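Local coordinates for FACT-Spt16 (Cicer arietinum, PDB 5CE6), which is the large subunit of the histone chaperone complex FACT and probably binds histones H3-H4 through its N-terminal domain during transcription, at residues 135-140 and 174-179. Residues are numbered along the deposited sequence; the frame is centred on the assembly and turned at random.
Sequences SMDAII and AEKLKN
Lys176 bridges two neighbouring helices of the N-terminal lobe, joining a salt bridge to Asp137 with apolar packing on Met136 and Ile140. The helices, 133-145 and 168-179, lie side by side on one face of the lobe's mixed sheet; the short segments run in broadly the same direction, their axes crossing at -37° with a closest approach of 10.7 Å. That spacing is spanned chiefly by the lysine. Lys176 CB meets Ile140 CD1 at 3.8 Å, and farther along the chain Lys176 CD rests against Met136, 3.6 Å from Met136 CB and 3.8 Å from Met136 SD. Each of these side chains crosses the lysine at about a right angle. The aliphatic part of Lys176 runs extended from CB to CE, then the bend at chi4 (-69°) turns the ammonium group to Asp137. Lys176 NZ donates to Asp137 OD1 at 3.0 Å, reaching the syn side of the carboxylate 22° out of its plane; Asp137 OD2 is farther from this NZ, at 3.7 Å. An alanine in place of Lys176 would probably leave the Asp137 carboxylate without its charged mate and strip Met136 of the methylene cover along CB and SD. On the sheet side of the ion pair the contact is apolar: Met136 also packs on Leu169, Leu172 and Trp173 of the lysine's own helix and on Leu97 of the sheet, while Ile140 touches Trp173 and Phe182. A polar bridge over a hydrophobic seam thus joins two sheet-covering helices in the α/β lobe that Spt16 shares with the N-terminal domains of aminopeptidase P-like proteins.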
# COMPACT_ATOMS: atom_id res chain seq x y z
N SER A 135 10.80 5.11 31.77
CA SER A 135 11.64 4.83 30.61
C SER A 135 11.48 5.88 29.52
O SER A 135 12.45 6.22 28.84
CB SER A 135 11.37 3.43 30.05
OG SER A 135 11.81 2.44 30.96
N MET A 136 10.27 6.39 29.35
CA MET A 136 10.05 7.46 28.38
C MET A 136 10.82 8.71 28.79
O MET A 136 11.43 9.37 27.95
CB MET A 136 8.57 7.77 28.22
CG MET A 136 7.72 6.58 27.82
SD MET A 136 5.98 7.03 27.58
CE MET A 136 5.25 5.43 27.26
N ASP A 137 10.81 9.03 30.09
CA ASP A 137 11.55 10.17 30.60
C ASP A 137 13.06 10.01 30.36
O ASP A 137 13.75 10.97 30.01
CB ASP A 137 11.29 10.38 32.10
CG ASP A 137 9.86 10.83 32.39
OD1 ASP A 137 9.19 11.33 31.46
OD2 ASP A 137 9.42 10.68 33.55
N ALA A 138 13.56 8.80 30.55
CA ALA A 138 14.98 8.52 30.34
C ALA A 138 15.35 8.70 28.86
O ALA A 138 16.37 9.31 28.54
CB ALA A 138 15.32 7.12 30.79
N ILE A 139 14.51 8.17 27.98
CA ILE A 139 14.71 8.33 26.55
C ILE A 139 14.71 9.81 26.16
O ILE A 139 15.56 10.27 25.39
CB ILE A 139 13.64 7.57 25.73
CG1 ILE A 139 13.76 6.06 25.97
CG2 ILE A 139 13.78 7.87 24.26
CD1 ILE A 139 12.78 5.23 25.15
N ILE A 140 13.76 10.56 26.71
CA ILE A 140 13.65 11.99 26.44
C ILE A 140 14.88 12.76 26.95
O ILE A 140 15.37 13.68 26.28
CB ILE A 140 12.32 12.56 27.00
CG1 ILE A 140 11.15 12.13 26.10
CG2 ILE A 140 12.37 14.08 27.11
CD1 ILE A 140 9.82 11.95 26.83
N ALA A 174 3.04 10.14 23.27
CA ALA A 174 2.68 11.33 22.51
C ALA A 174 2.52 12.53 23.43
O ALA A 174 2.93 13.64 23.09
CB ALA A 174 1.40 11.09 21.72
N GLU A 175 1.94 12.30 24.61
CA GLU A 175 1.76 13.36 25.59
C GLU A 175 3.09 13.84 26.14
O GLU A 175 3.29 15.04 26.36
CB GLU A 175 0.84 12.91 26.73
CG GLU A 175 0.52 14.01 27.74
CD GLU A 175 -0.84 13.84 28.40
OE1 GLU A 175 -1.30 12.69 28.55
OE2 GLU A 175 -1.46 14.87 28.75
N LYS A 176 4.02 12.91 26.35
CA LYS A 176 5.34 13.25 26.88
C LYS A 176 6.21 13.99 25.85
O LYS A 176 7.00 14.86 26.22
CB LYS A 176 6.05 12.00 27.40
CG LYS A 176 5.50 11.50 28.73
CD LYS A 176 6.36 10.39 29.34
CE LYS A 176 5.92 10.05 30.76
NZ LYS A 176 6.20 11.13 31.73
N LEU A 177 6.08 13.62 24.58
CA LEU A 177 6.76 14.35 23.51
C LEU A 177 6.17 15.75 23.41
O LEU A 177 6.91 16.74 23.36
CB LEU A 177 6.61 13.63 22.17
CG LEU A 177 7.75 12.68 21.78
CD1 LEU A 177 7.54 12.13 20.38
CD2 LEU A 177 9.09 13.40 21.86
N LYS A 178 4.85 15.82 23.39
CA LYS A 178 4.14 17.09 23.32
C LYS A 178 4.60 18.03 24.43
O LYS A 178 4.90 19.20 24.18
CB LYS A 178 2.63 16.86 23.43
N ASN A 179 4.68 17.50 25.64
CA ASN A 179 5.00 18.30 26.82
C ASN A 179 6.49 18.57 27.02
O ASN A 179 6.87 19.38 27.87
CB ASN A 179 4.38 17.68 28.08
CG ASN A 179 2.86 17.71 28.06
OD1 ASN A 179 2.25 18.58 27.43
ND2 ASN A 179 2.23 16.76 28.74